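Local coordinates for protein ATP synthase subunit s, mitochondrial (Bos taurus, PDB 3DZE) that regulates the mitochondrial membrane ATP synthase, being needed for its proton conduction and blocking a proton leak through an alternative exit pathway, at residues Ile90-Cys95 with Leu117-Ile122; Tyr97-Cys102 with Cys124-Asp129. The protein carries 1 engineered substitution. All coordinates share one frame; numbering follows the deposited sequence. Where two conformers were deposited one is given.

Overall arrangement
The two contacts join the same neighbouring turns of the leucine-rich repeat solenoid at successive places. Contact 1 pairs parallel strands 89-93 and 118-122 of the mixed sheet; contact 2 joins the loops that leave these strands and the start of helix 100-107, the second loop leading into helix 129-134. Their centres lie 12 Å apart, and Cys124 SG packs 3.6 Å from Cys95 N. Leu92 CD1 lies 3.7 Å from Ile98 CD1. The magnesium site, to which Gly35 and Thr69 contribute, lies on the side of strand 63-69: the side chain of Cys93 is about 8 Å from the magnesium ion, that of Ile98 about 11 Å. A cadmium ion sits on Cys102.

Contact 1: Ile90-Cys95 with Leu117-Ile122; sequences IRLCKC and LEMEII
Arg91 and Glu120 pair on neighbouring parallel strands of the leucine-rich repeat sheet, their side chains on the same face as Cys93 and Ile122. The extended Arg91 chain runs across Glu120, and its guanidinium and the carboxylate planes stand 53° apart. Arg91 NH1 forms the salt bridge with Glu120 OE2 at 2.9 Å and also donates to Glu120 OE1, which it meets from above the carboxylate plane, so one nitrogen serves both oxygens. CG of Glu120 lies beside its backbone N (chi1 -56°), and the chain extends from there to the edge of the guanidinium. Ile122 comes over a face of the same group: its CD1, offset toward the rim, lies 3.3 Å from Arg91 CZ. With an alanine in place of Glu120, Arg91 would probably lose its charge partner here, and its guanidinium would be freer to turn off the methyl. Farther along this face, Cys93 SG rests against Ile122 CG2 at 4.0 Å. On the other face, Ile90, Leu92, Met119 and Ile121 point into the core, where helix 100-107 covers Leu92, Met119 and Ile121 through Leu103. The extended Met119 chain brings CE to Leu92 CD1 at 3.8 Å. Between the two faces the strand axes run 4.7 Å apart and 1° from parallel. Backbone bonds alternate between the strands from Ile90 N to Glu118 O onward; the straightest, Leu92 N to Glu120 O, spans 2.8 Å, and the last joins Lys94 N to Ile122 O at 2.9 Å.

Contact 2: Tyr97-Cys102 with Cys124-Asp129; sequences YIEDGC and CGNVTD. With CD (cadmium ion), chain C.
Asp100, in the first turn of helix 100-107, reaches across to Thr128 of the next repeat. From CB, its CG turns beside the backbone N (chi1 -71°), presenting both carboxylate oxygens to Thr128. OD1 takes the backbone N of Thr128 on its syn lone pair, at 2.8 Å and nearly straight (173°), and lies 3.6 Å from Val127 CA. OD2 accepts from Thr128 OG1 at 2.6 Å, also on the syn side. This two-point grip fixes the rotation of the carboxylate and the threonine hydroxyl alike. Thr128 OG1 also caps the N-terminus of helix 129-134 through Lys130 N, so Asp100 is likely to help position this N-cap residue. Nearer the strands, Ile98 and Val127 lie side by side, CG2 against CG2 at 4.1 Å. Two waters bridge the backbones: one joins Ile98 O to Asn126 N, the other Asp100 N to Asn126 O. On the helix 100-107 side, Cys102 SG accepts a hydrogen bond from Glu99 N and binds the cadmium ion at 2.6 Å, which three waters also bind. Glu99 and Thr128 are the N-caps of the two helices, and strand-loop-helix turns stacked one on the next are characteristic of a leucine-rich repeat solenoid.

Contact 1: Ile90-Cys95 with Leu117-Ile122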
loop_
_atom_site.group_PDB
_atom_site.type_symbol
_atom_site.label_atom_id
_atom_site.label_comp_id
_atom_site.label_asym_id
_atom_site.label_seq_id
_atom_site.Cartn_x
_atom_site.Cartn_y
_atom_site.Cartn_z
ATOM N N ILE A 90 -1.008 -4.595 3.760
ATOM C CA ILE A 90 -0.076 -3.943 2.816
ATOM C C ILE A 90 1.299 -3.967 3.398
ATOM O O ILE A 90 1.542 -3.541 4.510
ATOM C CB ILE A 90 -0.516 -2.481 2.564
ATOM C CG1 ILE A 90 -1.904 -2.405 1.943
ATOM C CG2 ILE A 90 0.518 -1.808 1.619
ATOM C CD1 ILE A 90 -2.436 -0.961 1.757
ATOM N N ARG A 91 2.252 -4.442 2.582
ATOM C CA ARG A 91 3.688 -4.330 2.847
ATOM C C ARG A 91 4.309 -3.465 1.802
ATOM O O ARG A 91 4.155 -3.726 0.605
ATOM C CB ARG A 91 4.288 -5.723 2.836
ATOM C CG ARG A 91 5.787 -5.714 2.806
ATOM C CD ARG A 91 6.187 -7.204 2.842
ATOM N NE ARG A 91 7.509 -7.369 3.210
ATOM C CZ ARG A 91 8.044 -7.681 4.510
ATOM N NH1 ARG A 91 7.365 -7.505 5.707
ATOM N NH2 ARG A 91 9.266 -7.923 4.479
ATOM N N LEU A 92 5.048 -2.474 2.273
ATOM C CA LEU A 92 5.854 -1.569 1.450
ATOM C C LEU A 92 7.280 -1.767 1.895
ATOM O O LEU A 92 7.642 -1.425 2.999
ATOM C CB LEU A 92 5.427 -0.106 1.646
ATOM C CG LEU A 92 3.946 0.186 1.411
ATOM C CD1 LEU A 92 3.625 1.664 1.724
ATOM C CD2 LEU A 92 3.498 -0.201 -0.010
ATOM N N CYS A 93 8.101 -2.353 1.028
ATOM C CA CYS A 93 9.485 -2.710 1.369
ATOM C C CYS A 93 10.409 -2.264 0.254
ATOM O O CYS A 93 10.225 -2.664 -0.887
ATOM C CB CYS A 93 9.578 -4.202 1.621
ATOM S SG CYS A 93 11.262 -4.773 2.027
ATOM N N LYS A 94 11.393 -1.427 0.554
ATOM C CA LYS A 94 12.339 -1.007 -0.480
ATOM C C LYS A 94 11.560 -0.424 -1.643
ATOM O O LYS A 94 11.834 -0.659 -2.812
ATOM C CB LYS A 94 13.232 -2.144 -0.941
ATOM C CG LYS A 94 14.184 -2.579 0.150
ATOM C CD LYS A 94 15.057 -3.824 -0.283
ATOM C CE LYS A 94 14.370 -5.116 -0.163
ATOM N NZ LYS A 94 15.279 -6.307 -0.359
ATOM N N CYS A 95 10.568 0.452 -1.296
ATOM C CA CYS A 95 9.840 1.256 -2.264
ATOM C C CYS A 95 10.440 2.629 -2.232
ATOM O O CYS A 95 10.106 3.508 -1.412
ATOM C CB CYS A 95 8.350 1.288 -1.908
ATOM S SG CYS A 95 7.500 -0.285 -2.163
ATOM N N LEU A 117 -6.083 -3.962 8.227
ATOM C CA LEU A 117 -5.729 -4.653 9.463
ATOM C C LEU A 117 -4.269 -4.667 9.774
ATOM O O LEU A 117 -3.867 -4.687 10.928
ATOM C CB LEU A 117 -6.223 -6.113 9.467
ATOM C CG LEU A 117 -7.746 -6.264 9.174
ATOM C CD1 LEU A 117 -8.058 -7.776 9.131
ATOM C CD2 LEU A 117 -8.556 -5.548 10.263
ATOM N N GLU A 118 -3.414 -4.730 8.761
ATOM C CA GLU A 118 -1.974 -4.922 8.951
ATOM C C GLU A 118 -1.217 -4.116 7.927
ATOM O O GLU A 118 -1.506 -4.144 6.728
ATOM C CB GLU A 118 -1.674 -6.421 8.735
ATOM C CG GLU A 118 -0.276 -6.784 8.539
ATOM C CD GLU A 118 -0.034 -8.266 8.193
ATOM O OE1 GLU A 118 -0.538 -9.103 8.987
ATOM O OE2 GLU A 118 0.654 -8.532 7.204
ATOM N N MET A 119 -0.193 -3.407 8.401
ATOM C CA MET A 119 0.701 -2.664 7.501
ATOM C C MET A 119 2.116 -2.827 7.941
ATOM O O MET A 119 2.438 -2.870 9.112
ATOM C CB MET A 119 0.267 -1.238 7.447
ATOM C CG MET A 119 0.918 -0.504 6.239
ATOM S SD MET A 119 0.088 1.004 5.903
ATOM C CE MET A 119 0.992 1.494 4.423
ATOM N N GLU A 120 3.017 -2.878 6.935
ATOM C CA GLU A 120 4.446 -3.038 7.158
ATOM C C GLU A 120 5.148 -2.048 6.230
ATOM O O GLU A 120 4.848 -2.005 5.040
ATOM C CB GLU A 120 4.866 -4.437 6.834
ATOM C CG GLU A 120 4.110 -5.552 7.583
ATOM C CD GLU A 120 4.561 -6.876 7.115
ATOM O OE1 GLU A 120 4.270 -7.301 6.009
ATOM O OE2 GLU A 120 5.356 -7.500 7.809
ATOM N N ILE A 121 6.076 -1.280 6.798
ATOM C CA ILE A 121 6.826 -0.287 6.031
ATOM C C ILE A 121 8.283 -0.451 6.392
ATOM O O ILE A 121 8.675 -0.250 7.555
ATOM C CB ILE A 121 6.349 1.134 6.300
ATOM C CG1 ILE A 121 4.867 1.287 6.107
ATOM C CG2 ILE A 121 7.124 2.113 5.381
ATOM C CD1 ILE A 121 4.293 2.595 6.474
ATOM N N ILE A 122 9.079 -0.890 5.403
ATOM C CA ILE A 122 10.446 -1.375 5.641
ATOM C C ILE A 122 11.372 -0.767 4.608
ATOM O O ILE A 122 11.143 -0.904 3.387
ATOM C CB ILE A 122 10.500 -2.908 5.516
ATOM C CG1 ILE A 122 9.495 -3.592 6.457
ATOM C CG2 ILE A 122 11.939 -3.402 5.741
ATOM C CD1 ILE A 122 8.905 -4.784 5.936
#

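Contact 2: Tyr97-Cys102 with Cys124-Asp129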
loop_
_atom_site.group_PDB
_atom_site.type_symbol
_atom_site.label_atom_id
_atom_site.label_comp_id
_atom_site.label_asym_id
_atom_site.label_seq_id
_atom_site.Cartn_x
_atom_site.Cartn_y
_atom_site.Cartn_z
ATOM N N TYR A 97 10.552 5.247 -4.074
ATOM C CA TYR A 97 9.886 6.449 -4.532
ATOM C C TYR A 97 8.780 6.873 -3.617
ATOM O O TYR A 97 8.237 7.961 -3.765
ATOM C CB TYR A 97 9.315 6.234 -5.946
ATOM C CG TYR A 97 10.318 5.830 -6.952
ATOM C CD1 TYR A 97 10.919 6.793 -7.616
ATOM C CD2 TYR A 97 10.582 4.549 -7.302
ATOM C CE1 TYR A 97 11.959 6.484 -8.555
ATOM C CE2 TYR A 97 11.543 4.215 -8.253
ATOM C CZ TYR A 97 12.174 5.199 -8.830
ATOM O OH TYR A 97 13.199 4.890 -9.821
ATOM N N ILE A 98 8.345 6.051 -2.647
ATOM C CA ILE A 98 7.270 6.371 -1.690
ATOM C C ILE A 98 7.732 7.535 -0.818
ATOM O O ILE A 98 8.913 7.610 -0.430
ATOM C CB ILE A 98 6.870 5.110 -0.803
ATOM C CG1 ILE A 98 6.202 4.074 -1.718
ATOM C CG2 ILE A 98 6.001 5.424 0.520
ATOM C CD1 ILE A 98 5.483 2.957 -1.191
ATOM N N GLU A 99 6.820 8.379 -0.442
ATOM C CA GLU A 99 7.071 9.480 0.454
ATOM C C GLU A 99 5.875 9.640 1.382
ATOM O O GLU A 99 4.840 8.979 1.248
ATOM C CB GLU A 99 7.357 10.743 -0.330
ATOM C CG GLU A 99 8.253 10.784 -1.422
ATOM C CD GLU A 99 8.324 12.053 -2.183
ATOM O OE1 GLU A 99 7.559 12.981 -1.863
ATOM O OE2 GLU A 99 9.116 12.117 -3.155
ATOM N N ASP A 100 5.982 10.593 2.289
ATOM C CA ASP A 100 4.905 10.856 3.232
ATOM C C ASP A 100 3.576 11.118 2.548
ATOM O O ASP A 100 2.519 10.711 3.020
ATOM C CB ASP A 100 5.260 12.040 4.121
ATOM C CG ASP A 100 6.337 11.762 5.112
ATOM O OD1 ASP A 100 6.618 10.589 5.422
ATOM O OD2 ASP A 100 6.931 12.790 5.615
ATOM N N GLY A 101 3.616 11.844 1.436
ATOM C CA GLY A 101 2.402 12.135 0.684
ATOM C C GLY A 101 1.704 10.893 0.174
ATOM O O GLY A 101 0.467 10.873 0.084
ATOM N N CYS A 102 2.430 9.835 -0.102
ATOM C CA CYS A 102 1.860 8.560 -0.519
ATOM C C CYS A 102 1.052 7.947 0.634
ATOM O O CYS A 102 -0.055 7.452 0.468
ATOM C CB CYS A 102 2.922 7.600 -0.979
ATOM S SG CYS A 102 3.992 8.175 -2.350
ATOM N N CYS A 124 12.013 2.137 3.332
ATOM C CA CYS A 124 11.486 3.157 2.420
ATOM C C CYS A 124 12.087 4.459 2.915
ATOM O O CYS A 124 11.590 5.083 3.866
ATOM C CB CYS A 124 9.999 3.202 2.448
ATOM S SG CYS A 124 9.218 1.647 1.804
ATOM N N GLY A 125 13.218 4.857 2.352
ATOM C CA GLY A 125 14.068 5.863 2.937
ATOM C C GLY A 125 13.513 7.236 3.071
ATOM O O GLY A 125 13.992 7.990 3.902
ATOM N N ASN A 126 12.495 7.623 2.300
ATOM C CA ASN A 126 11.950 8.957 2.413
ATOM C C ASN A 126 10.955 9.111 3.542
ATOM O O ASN A 126 10.642 10.243 3.943
ATOM C CB ASN A 126 11.236 9.370 1.151
ATOM C CG ASN A 126 12.053 9.550 -0.018
ATOM O OD1 ASN A 126 11.631 9.074 -1.158
ATOM N ND2 ASN A 126 13.162 10.175 0.067
ATOM N N VAL A 127 10.398 8.009 4.085
ATOM C CA VAL A 127 9.285 8.153 5.012
ATOM C C VAL A 127 9.751 8.787 6.292
ATOM O O VAL A 127 10.771 8.447 6.863
ATOM C CB VAL A 127 8.689 6.716 5.275
ATOM C CG1 VAL A 127 7.692 6.777 6.437
ATOM C CG2 VAL A 127 8.030 6.196 3.968
ATOM N N THR A 128 8.940 9.715 6.768
ATOM C CA THR A 128 9.226 10.394 8.026
ATOM C C THR A 128 8.086 10.187 9.015
ATOM O O THR A 128 7.062 9.572 8.744
ATOM C CB THR A 128 9.489 11.915 7.840
ATOM O OG1 THR A 128 8.220 12.636 7.857
ATOM C CG2 THR A 128 10.308 12.220 6.638
ATOM N N ASP A 129 8.273 10.773 10.198
ATOM C CA ASP A 129 7.247 10.716 11.244
ATOM C C ASP A 129 5.924 11.197 10.717
ATOM O O ASP A 129 4.867 10.656 11.174
ATOM C CB ASP A 129 7.710 11.566 12.486
ATOM C CG ASP A 129 9.079 11.227 12.987
ATOM O OD1 ASP A 129 10.091 11.604 12.300
ATOM O OD2 ASP A 129 9.183 10.529 13.960
HETATM CD CD CD C . 3.792 10.707 -2.638
HETATM O O HOH W 1 10.890 5.897 0.381
HETATM O O HOH W 2 8.504 11.559 2.858
HETATM O O HOH W 3 5.296 11.414 -4.527
HETATM O O HOH W 4 4.785 11.883 -1.181
HETATM O O HOH W 5 1.747 11.859 -3.093
#